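Local coordinates for protein probable TonB-dependent siderophore receptor PiuA (PDB 5FP1) that probably takes up iron at the outer membrane of Acinetobacter baumannii by binding ferric siderophores, and may bind ferric enterobactin with micromolar affinity, at residues Phe344-Phe349 / Asn426-Pro431; Lys432-Leu437 / Thr475-Glu480. All coordinates share one frame; numbering follows the deposited sequence.

Contact 1 (Phe344-Phe349 / Asn426-Pro431)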
ATOM      1  N   PHE A 344     -12.574 -37.526  14.396  1.00 57.59           N
ATOM      2  CA  PHE A 344     -13.586 -37.229  13.388  1.00 55.02           C
ATOM      3  C   PHE A 344     -13.307 -35.900  12.662  1.00 48.79           C
ATOM      4  O   PHE A 344     -13.459 -35.806  11.447  1.00 57.57           O
ATOM      5  CB  PHE A 344     -14.977 -37.200  14.028  1.00 67.39           C
ATOM      6  CG  PHE A 344     -15.338 -38.467  14.757  1.00 84.96           C
ATOM      7  CD1 PHE A 344     -14.950 -39.707  14.261  1.00 87.16           C
ATOM      8  CD2 PHE A 344     -16.079 -38.423  15.928  1.00 86.81           C
ATOM      9  CE1 PHE A 344     -15.281 -40.874  14.928  1.00 86.26           C
ATOM     10  CE2 PHE A 344     -16.415 -39.586  16.598  1.00 86.50           C
ATOM     11  CZ  PHE A 344     -16.014 -40.812  16.098  1.00 87.89           C
ATOM     12  N   LEU A 345     -12.907 -34.883  13.415  1.00 41.00           N
ATOM     13  CA  LEU A 345     -12.628 -33.546  12.863  1.00 33.57           C
ATOM     14  C   LEU A 345     -11.133 -33.242  12.946  1.00 39.27           C
ATOM     15  O   LEU A 345     -10.497 -33.539  13.956  1.00 38.05           O
ATOM     16  CB  LEU A 345     -13.401 -32.504  13.658  1.00 35.41           C
ATOM     17  CG  LEU A 345     -14.917 -32.672  13.648  1.00 39.14           C
ATOM     18  CD1 LEU A 345     -15.592 -31.563  14.430  1.00 40.36           C
ATOM     19  CD2 LEU A 345     -15.445 -32.724  12.220  1.00 40.05           C
ATOM     20  N   LYS A 346     -10.566 -32.667  11.888  1.00 32.26           N
ATOM     21  CA  LYS A 346      -9.196 -32.171  11.934  1.00 29.97           C
ATOM     22  C   LYS A 346      -9.182 -30.637  12.005  1.00 30.99           C
ATOM     23  O   LYS A 346      -9.646 -29.960  11.078  1.00 27.65           O
ATOM     24  CB  LYS A 346      -8.397 -32.647  10.728  1.00 32.25           C
ATOM     25  CG  LYS A 346      -8.380 -34.161  10.582  1.00 45.69           C
ATOM     26  CD  LYS A 346      -7.540 -34.585   9.394  1.00 48.75           C
ATOM     27  CE  LYS A 346      -7.749 -36.053   9.077  1.00 59.44           C
ATOM     28  NZ  LYS A 346      -6.782 -36.511   8.043  1.00 76.01           N
ATOM     29  N   HIS A 347      -8.657 -30.104  13.098  1.00 28.10           N
ATOM     30  CA  HIS A 347      -8.592 -28.653  13.307  1.00 27.28           C
ATOM     31  C   HIS A 347      -7.236 -28.108  12.923  1.00 31.06           C
ATOM     32  O   HIS A 347      -6.201 -28.681  13.271  1.00 30.92           O
ATOM     33  CB  HIS A 347      -8.852 -28.304  14.751  1.00 28.15           C
ATOM     34  CG  HIS A 347     -10.189 -28.722  15.248  1.00 30.51           C
ATOM     35  ND1 HIS A 347     -11.226 -27.834  15.430  1.00 31.20           N
ATOM     36  CD2 HIS A 347     -10.653 -29.930  15.649  1.00 36.27           C
ATOM     37  CE1 HIS A 347     -12.272 -28.477  15.920  1.00 33.40           C
ATOM     38  NE2 HIS A 347     -11.950 -29.749  16.057  1.00 33.93           N
ATOM     39  N   ARG A 348      -7.248 -27.042  12.136  1.00 28.96           N
ATOM     40  CA  ARG A 348      -6.056 -26.273  11.832  1.00 26.73           C
ATOM     41  C   ARG A 348      -6.293 -24.866  12.358  1.00 27.15           C
ATOM     42  O   ARG A 348      -7.223 -24.183  11.915  1.00 23.98           O
ATOM     43  CB  ARG A 348      -5.787 -26.282  10.342  1.00 29.88           C
ATOM     44  CG  ARG A 348      -5.293 -27.640   9.869  1.00 35.69           C
ATOM     45  CD  ARG A 348      -5.230 -27.726   8.376  1.00 48.49           C
ATOM     46  NE  ARG A 348      -6.546 -27.573   7.745  1.00 55.62           N
ATOM     47  CZ  ARG A 348      -6.707 -27.617   6.430  1.00 50.24           C
ATOM     48  NH1 ARG A 348      -5.646 -27.835   5.656  1.00 57.59           N
ATOM     49  NH2 ARG A 348      -7.899 -27.439   5.880  1.00 40.13           N
ATOM     50  N   PHE A 349      -5.526 -24.470  13.368  1.00 22.20           N
ATOM     51  CA  PHE A 349      -5.914 -23.303  14.156  1.00 22.67           C
ATOM     52  C   PHE A 349      -4.792 -22.297  14.422  1.00 23.05           C
ATOM     53  O   PHE A 349      -3.600 -22.597  14.316  1.00 24.85           O
ATOM     54  CB  PHE A 349      -6.499 -23.747  15.488  1.00 24.59           C
ATOM     55  CG  PHE A 349      -5.499 -24.410  16.393  1.00 30.39           C
ATOM     56  CD1 PHE A 349      -4.697 -23.657  17.232  1.00 32.41           C
ATOM     57  CD2 PHE A 349      -5.384 -25.795  16.429  1.00 34.02           C
ATOM     58  CE1 PHE A 349      -3.774 -24.261  18.075  1.00 29.20           C
ATOM     59  CE2 PHE A 349      -4.472 -26.401  17.272  1.00 33.18           C
ATOM     60  CZ  PHE A 349      -3.660 -25.635  18.086  1.00 31.67           C
ATOM     61  N   ASN A 426      -9.733 -23.670  10.845  1.00 24.98           N
ATOM     62  CA  ASN A 426     -10.253 -24.270   9.649  1.00 26.83           C
ATOM     63  C   ASN A 426     -10.436 -25.770   9.922  1.00 30.27           C
ATOM     64  O   ASN A 426      -9.467 -26.475  10.158  1.00 34.52           O
ATOM     65  CB  ASN A 426      -9.331 -24.027   8.461  1.00 30.82           C
ATOM     66  CG  ASN A 426      -9.896 -24.587   7.160  1.00 33.49           C
ATOM     67  OD1 ASN A 426      -9.784 -25.785   6.892  1.00 36.56           O
ATOM     68  ND2 ASN A 426     -10.502 -23.728   6.352  1.00 36.03           N
ATOM     69  N   ILE A 427     -11.690 -26.217   9.933  1.00 24.83           N
ATOM     70  CA  ILE A 427     -12.028 -27.576  10.339  1.00 26.69           C
ATOM     71  C   ILE A 427     -12.277 -28.471   9.120  1.00 30.46           C
ATOM     72  O   ILE A 427     -13.218 -28.253   8.359  1.00 25.74           O
ATOM     73  CB  ILE A 427     -13.255 -27.582  11.251  1.00 28.25           C
ATOM     74  CG1 ILE A 427     -13.042 -26.646  12.434  1.00 28.51           C
ATOM     75  CG2 ILE A 427     -13.541 -28.991  11.769  1.00 33.09           C
ATOM     76  CD1 ILE A 427     -14.273 -26.450  13.274  1.00 31.91           C
ATOM     77  N   GLU A 428     -11.417 -29.467   8.939  1.00 27.04           N
ATOM     78  CA  GLU A 428     -11.628 -30.481   7.912  1.00 30.31           C
ATOM     79  C   GLU A 428     -12.620 -31.513   8.439  1.00 33.81           C
ATOM     80  O   GLU A 428     -12.337 -32.263   9.387  1.00 30.08           O
ATOM     81  CB  GLU A 428     -10.316 -31.125   7.494  1.00 33.83           C
ATOM     82  CG  GLU A 428     -10.511 -32.214   6.451  1.00 38.00           C
ATOM     83  CD  GLU A 428      -9.228 -32.923   6.056  1.00 45.97           C
ATOM     84  OE1 GLU A 428      -8.167 -32.270   5.954  1.00 39.23           O
ATOM     85  OE2 GLU A 428      -9.293 -34.138   5.791  1.00 46.38           O
ATOM     86  N   ILE A 429     -13.814 -31.488   7.865  1.00 28.66           N
ATOM     87  CA  ILE A 429     -14.882 -32.389   8.254  1.00 32.78           C
ATOM     88  C   ILE A 429     -14.699 -33.728   7.546  1.00 35.18           C
ATOM     89  O   ILE A 429     -14.783 -34.764   8.179  1.00 35.87           O
ATOM     90  CB  ILE A 429     -16.255 -31.766   7.967  1.00 34.79           C
ATOM     91  CG1 ILE A 429     -16.398 -30.461   8.762  1.00 34.21           C
ATOM     92  CG2 ILE A 429     -17.382 -32.712   8.362  1.00 33.07           C
ATOM     93  CD1 ILE A 429     -17.626 -29.669   8.386  1.00 36.15           C
ATOM     94  N   THR A 430     -14.430 -33.690   6.247  1.00 28.82           N
ATOM     95  CA  THR A 430     -13.911 -34.816   5.511  1.00 27.44           C
ATOM     96  C   THR A 430     -12.947 -34.196   4.539  1.00 31.51           C
ATOM     97  O   THR A 430     -12.836 -32.986   4.502  1.00 32.41           O
ATOM     98  CB  THR A 430     -15.012 -35.539   4.688  1.00 28.06           C
ATOM     99  OG1 THR A 430     -15.251 -34.795   3.481  1.00 27.86           O
ATOM    100  CG2 THR A 430     -16.286 -35.661   5.469  1.00 30.88           C
ATOM    101  N   PRO A 431     -12.271 -35.006   3.710  1.00 38.23           N
ATOM    102  CA  PRO A 431     -11.311 -34.391   2.791  1.00 29.17           C
ATOM    103  C   PRO A 431     -11.928 -33.481   1.754  1.00 29.81           C
ATOM    104  O   PRO A 431     -11.198 -32.784   1.023  1.00 29.55           O
ATOM    105  CB  PRO A 431     -10.648 -35.596   2.111  1.00 36.40           C
ATOM    106  CG  PRO A 431     -10.856 -36.731   3.060  1.00 36.83           C
ATOM    107  CD  PRO A 431     -12.205 -36.479   3.675  1.00 37.91           C
TER
HETATM  108  O   HOH W   1     -11.810 -34.979   9.388  1.00 41.82           O
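Arg-348 brings its guanidinium to Asn-426 edge first: the backbone O of Asn-426 lies at that edge in plane, and the side-chain OD1 sits by the same edge, tilted from the plane. NH2 of Arg-348 donates to OD1 of Asn-426 over 2.7 Å, a bent bond (136° at the hydrogen) whose donor stands above the amide plane; the two flat groups are themselves turned 69° apart. With CG of Asn-426 anti to its backbone N (chi1 -177°), the amide lies beside the Arg-348 chain; ND2 is hydrogen-bonded to OD1 of Asp-436, which leaves both polar atoms of the amide gripped. NE of Arg-348 is buried without a partner.

The other flat group, the His-347 ring, has CG2 of Ile-427 over one face, while its ND1 meets CG1 of Ile-427 at 3.7 Å. That same ND1 is hydrogen-bonded to Asp-425. Beside it, CB of Leu-345 touches CG2 of Ile-427 at 4.0 Å.

On the Arg-348 side, Lys-346 and Glu-428 run side by side, both extended, yet NZ of Lys-346 stays 4.1 Å from OE2 of Glu-428, beyond a salt bridge.

Paired backbone bonds join Lys-346 to Glu-428 and Arg-348 to Asn-426, with His-347 and Ile-427 a non-hydrogen-bonded pair between them. Next to the Lys-346 and Glu-428 pair, a water bridges O of Phe-344 and O of Glu-428. In this protein Arg-348 and Asn-426 also touch the N-terminal segment at Val-34 to Pro-36. Antiparallel pairing with a polar inward face is characteristic of the beta-barrel wall of TonB-dependent receptors.

Contact 2 (Lys432-Leu437 / Thr475-Glu480); sequences KWLLDL and TFKPTE. With C8E ((hydroxyethyloxy)tri(ethyloxy)octane), chain H.
Trp-433 and Phe-476 meet obliquely, their planes 57° apart and the centroids of the indole six-membered ring and the phenyl ring 4.9 Å from each other. CD1 of Phe-476 lies over one face of the indole, offset toward the rim and 3.6 Å from CE2 of Trp-433; NE1 of Trp-433 lies in turn at the edge of the phenyl ring, in its plane. Different first torsions help to produce this crossing: CG of Trp-433 is anti to its carbonyl carbon (chi1 -67°), whereas CG of Phe-476 is anti to its backbone N (chi1 175°).

Lys-432 runs alongside the phenyl ring, its CB 4.0 Å from CE1 of Phe-476, and its aliphatic chain also passes the carbonyl O of Lys-477.

On the other face of the strands, Leu-434 lies beside Thr-475, CB to CB 4.1 Å, and its side chain crosses that of Lys-477, with CD1 of Leu-434 nearest CD of Lys-477. Bent at its last two torsions, Lys-477 brings NZ to O of Glu-480 at 3.0 Å, while Asp-39 supplies its salt bridge. A water links O of Leu-434 with OG1 of Thr-475.

Two backbone bonds tie Leu-434 to Thr-475, and N of Lys-477 donates to O of Lys-432. Beyond them, CG2 of Thr-479 packs on the detergent's C4 at 3.4 Å. Surface aromatics on one face, polar groups reaching Asp-39 on the other, and detergent close by fit the open end of a beta hairpin in an outer-membrane barrel, with its rings probably in the aromatic belt at the membrane boundary.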
ATOM      1  N   LYS A 432     -13.254 -33.496   1.657  1.00 27.22           N
ATOM      2  CA  LYS A 432     -13.954 -32.711   0.648  1.00 25.47           C
ATOM      3  C   LYS A 432     -14.673 -31.513   1.253  1.00 22.52           C
ATOM      4  O   LYS A 432     -15.210 -30.683   0.520  1.00 25.57           O
ATOM      5  CB  LYS A 432     -15.015 -33.562  -0.071  1.00 23.72           C
ATOM      6  CG  LYS A 432     -14.500 -34.736  -0.894  1.00 28.37           C
ATOM      7  CD  LYS A 432     -15.542 -35.111  -1.953  1.00 32.09           C
ATOM      8  CE  LYS A 432     -14.971 -35.928  -3.072  1.00 43.95           C
ATOM      9  NZ  LYS A 432     -14.840 -37.336  -2.619  1.00 44.37           N
ATOM     10  N   TRP A 433     -14.794 -31.482   2.580  1.00 24.07           N
ATOM     11  CA  TRP A 433     -15.566 -30.447   3.251  1.00 23.30           C
ATOM     12  C   TRP A 433     -14.749 -29.730   4.324  1.00 26.72           C
ATOM     13  O   TRP A 433     -14.347 -30.346   5.321  1.00 25.96           O
ATOM     14  CB  TRP A 433     -16.797 -31.043   3.885  1.00 25.07           C
ATOM     15  CG  TRP A 433     -17.821 -31.565   2.900  1.00 27.96           C
ATOM     16  CD1 TRP A 433     -17.962 -32.853   2.463  1.00 28.64           C
ATOM     17  CD2 TRP A 433     -18.856 -30.811   2.268  1.00 27.82           C
ATOM     18  NE1 TRP A 433     -19.023 -32.947   1.585  1.00 27.75           N
ATOM     19  CE2 TRP A 433     -19.599 -31.709   1.462  1.00 27.19           C
ATOM     20  CE3 TRP A 433     -19.236 -29.462   2.304  1.00 31.63           C
ATOM     21  CZ2 TRP A 433     -20.683 -31.295   0.693  1.00 30.37           C
ATOM     22  CZ3 TRP A 433     -20.328 -29.054   1.535  1.00 35.49           C
ATOM     23  CH2 TRP A 433     -21.031 -29.970   0.738  1.00 33.06           C
ATOM     24  N   LEU A 434     -14.510 -28.431   4.118  1.00 21.85           N
ATOM     25  CA  LEU A 434     -13.752 -27.610   5.094  1.00 24.40           C
ATOM     26  C   LEU A 434     -14.577 -26.432   5.582  1.00 23.80           C
ATOM     27  O   LEU A 434     -15.094 -25.669   4.773  1.00 26.11           O
ATOM     28  CB  LEU A 434     -12.473 -27.059   4.479  1.00 26.03           C
ATOM     29  CG  LEU A 434     -11.658 -28.017   3.623  1.00 33.85           C
ATOM     30  CD1 LEU A 434     -10.529 -27.273   2.929  1.00 39.22           C
ATOM     31  CD2 LEU A 434     -11.115 -29.139   4.471  1.00 36.41           C
ATOM     32  N   LEU A 435     -14.712 -26.308   6.899  1.00 22.03           N
ATOM     33  CA  LEU A 435     -15.425 -25.207   7.526  1.00 22.31           C
ATOM     34  C   LEU A 435     -14.404 -24.198   8.085  1.00 24.23           C
ATOM     35  O   LEU A 435     -13.599 -24.543   8.945  1.00 26.12           O
ATOM     36  CB  LEU A 435     -16.274 -25.721   8.663  1.00 21.40           C
ATOM     37  CG  LEU A 435     -17.045 -24.678   9.460  1.00 27.13           C
ATOM     38  CD1 LEU A 435     -17.999 -23.896   8.566  1.00 30.69           C
ATOM     39  CD2 LEU A 435     -17.791 -25.359  10.610  1.00 29.18           C
ATOM     40  N   ASP A 436     -14.406 -22.983   7.547  1.00 21.01           N
ATOM     41  CA  ASP A 436     -13.438 -21.944   7.962  1.00 20.81           C
ATOM     42  C   ASP A 436     -14.107 -20.970   8.923  1.00 21.06           C
ATOM     43  O   ASP A 436     -15.204 -20.469   8.634  1.00 25.53           O
ATOM     44  CB  ASP A 436     -12.952 -21.186   6.726  1.00 25.82           C
ATOM     45  CG  ASP A 436     -11.706 -20.323   7.019  1.00 33.50           C
ATOM     46  OD1 ASP A 436     -10.611 -20.895   7.262  1.00 38.40           O
ATOM     47  OD2 ASP A 436     -11.855 -19.080   7.020  1.00 39.72           O
ATOM     48  N   LEU A 437     -13.496 -20.724  10.084  1.00 19.15           N
ATOM     49  CA  LEU A 437     -14.110 -19.865  11.091  1.00 20.16           C
ATOM     50  C   LEU A 437     -13.088 -18.892  11.639  1.00 20.14           C
ATOM     51  O   LEU A 437     -11.928 -19.242  11.842  1.00 21.58           O
ATOM     52  CB  LEU A 437     -14.650 -20.687  12.251  1.00 23.76           C
ATOM     53  CG  LEU A 437     -15.679 -21.771  11.851  1.00 28.94           C
ATOM     54  CD1 LEU A 437     -15.863 -22.724  13.017  1.00 32.46           C
ATOM     55  CD2 LEU A 437     -17.004 -21.165  11.440  1.00 28.20           C
ATOM     56  N   THR A 475     -15.723 -24.583   2.192  1.00 21.63           N
ATOM     57  CA  THR A 475     -15.043 -24.984   0.987  1.00 21.55           C
ATOM     58  C   THR A 475     -15.445 -26.445   0.663  1.00 27.95           C
ATOM     59  O   THR A 475     -15.367 -27.322   1.536  1.00 25.58           O
ATOM     60  CB  THR A 475     -13.534 -24.917   1.144  1.00 26.60           C
ATOM     61  OG1 THR A 475     -13.125 -23.559   1.416  1.00 27.45           O
ATOM     62  CG2 THR A 475     -12.876 -25.384  -0.130  1.00 25.59           C
ATOM     63  N   PHE A 476     -15.915 -26.670  -0.559  1.00 24.86           N
ATOM     64  CA  PHE A 476     -16.165 -28.033  -1.066  1.00 25.78           C
ATOM     65  C   PHE A 476     -15.092 -28.356  -2.067  1.00 21.65           C
ATOM     66  O   PHE A 476     -14.812 -27.582  -2.978  1.00 22.17           O
ATOM     67  CB  PHE A 476     -17.549 -28.179  -1.720  1.00 25.29           C
ATOM     68  CG  PHE A 476     -17.753 -29.535  -2.334  1.00 24.46           C
ATOM     69  CD1 PHE A 476     -17.909 -30.654  -1.516  1.00 24.36           C
ATOM     70  CD2 PHE A 476     -17.695 -29.708  -3.702  1.00 22.69           C
ATOM     71  CE1 PHE A 476     -18.050 -31.922  -2.065  1.00 29.04           C
ATOM     72  CE2 PHE A 476     -17.837 -30.974  -4.250  1.00 21.88           C
ATOM     73  CZ  PHE A 476     -18.012 -32.074  -3.436  1.00 22.55           C
ATOM     74  N   LYS A 477     -14.451 -29.504  -1.906  1.00 20.69           N
ATOM     75  CA  LYS A 477     -13.420 -29.901  -2.842  1.00 19.30           C
ATOM     76  C   LYS A 477     -13.889 -31.063  -3.770  1.00 25.16           C
ATOM     77  O   LYS A 477     -13.926 -32.215  -3.340  1.00 25.14           O
ATOM     78  CB  LYS A 477     -12.165 -30.315  -2.079  1.00 21.46           C
ATOM     79  CG  LYS A 477     -11.542 -29.173  -1.255  1.00 24.80           C
ATOM     80  CD  LYS A 477     -10.249 -29.567  -0.539  1.00 26.54           C
ATOM     81  CE  LYS A 477      -9.125 -29.935  -1.473  1.00 25.19           C
ATOM     82  NZ  LYS A 477      -8.880 -28.906  -2.523  1.00 25.03           N
ATOM     83  N   PRO A 478     -14.205 -30.759  -5.039  1.00 25.30           N
ATOM     84  CA  PRO A 478     -14.632 -31.844  -5.934  1.00 27.35           C
ATOM     85  C   PRO A 478     -13.546 -32.863  -6.164  1.00 32.86           C
ATOM     86  O   PRO A 478     -13.859 -34.039  -6.344  1.00 28.45           O
ATOM     87  CB  PRO A 478     -14.956 -31.127  -7.237  1.00 24.17           C
ATOM     88  CG  PRO A 478     -15.282 -29.728  -6.814  1.00 28.77           C
ATOM     89  CD  PRO A 478     -14.304 -29.461  -5.711  1.00 23.79           C
ATOM     90  N   THR A 479     -12.300 -32.395  -6.193  1.00 27.68           N
ATOM     91  CA  THR A 479     -11.106 -33.227  -6.232  1.00 28.35           C
ATOM     92  C   THR A 479     -10.072 -32.574  -5.332  1.00 32.22           C
ATOM     93  O   THR A 479     -10.280 -31.443  -4.844  1.00 25.59           O
ATOM     94  CB  THR A 479     -10.476 -33.304  -7.641  1.00 36.92           C
ATOM     95  OG1 THR A 479      -9.830 -32.058  -7.952  1.00 40.99           O
ATOM     96  CG2 THR A 479     -11.495 -33.587  -8.683  1.00 36.77           C
ATOM     97  N   GLU A 480      -8.945 -33.249  -5.119  1.00 24.26           N
ATOM     98  CA  GLU A 480      -7.951 -32.700  -4.198  1.00 30.59           C
ATOM     99  C   GLU A 480      -7.354 -31.381  -4.747  1.00 29.43           C
ATOM    100  O   GLU A 480      -6.880 -30.546  -3.976  1.00 30.76           O
ATOM    101  CB  GLU A 480      -6.855 -33.716  -3.873  1.00 31.55           C
ATOM    102  CG  GLU A 480      -5.906 -33.952  -5.015  1.00 39.33           C
ATOM    103  CD  GLU A 480      -4.865 -35.022  -4.703  1.00 57.30           C
ATOM    104  OE1 GLU A 480      -4.387 -35.083  -3.550  1.00 69.02           O
ATOM    105  OE2 GLU A 480      -4.521 -35.800  -5.621  1.00 64.83           O
TER
HETATM  106  C1  C8E H1722     -12.266 -36.797 -10.783  1.00 57.19           C
HETATM  107  C2  C8E H1722     -13.398 -36.147 -10.010  1.00 45.62           C
HETATM  108  C3  C8E H1722     -14.303 -35.333 -10.921  1.00 45.21           C
HETATM  109  C4  C8E H1722     -14.154 -33.831 -10.740  1.00 45.10           C
HETATM  110  C5  C8E H1722     -15.262 -33.082 -11.463  1.00 48.75           C
HETATM  111  C6  C8E H1722     -15.253 -31.614 -11.072  1.00 52.76           C
HETATM  112  C7  C8E H1722     -16.215 -30.806 -11.934  1.00 59.40           C
HETATM  113  C8  C8E H1722     -15.793 -29.340 -11.968  1.00 60.12           C
HETATM  114  O9  C8E H1722     -16.593 -28.537 -11.101  1.00 66.71           O
HETATM  115  C10 C8E H1722     -16.606 -27.168 -11.513  1.00 57.09           C
HETATM  116  C11 C8E H1722     -17.116 -26.307 -10.362  1.00 64.83           C
HETATM  117  O12 C8E H1722     -17.455 -25.002 -10.825  1.00 58.11           O
HETATM  118  O   HOH W   2     -13.271 -23.428   4.157  1.00 29.50           O

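How the contacts relate
Contact 1 and contact 2 follow each other along the chain, their centres about 10 Å apart, and they join four strands lying consecutively in the barrel wall: 346-368, 405-428, 433-450 and 459-476. The short turn from strand 405-428 to strand 433-450 carries the chain from one contact to the next, with a classic beta bulge at Ile-429 and Thr-430 opposite Trp-433. Across this shared seam, N of Ile-427 probably bonds to O of Leu-435, and CB of Glu-428 packs on CD2 of Leu-434. Together the contacts continue the wall near its probable periplasmic rim, where Val-34 to Pro-41 of the N-terminal region pass along it.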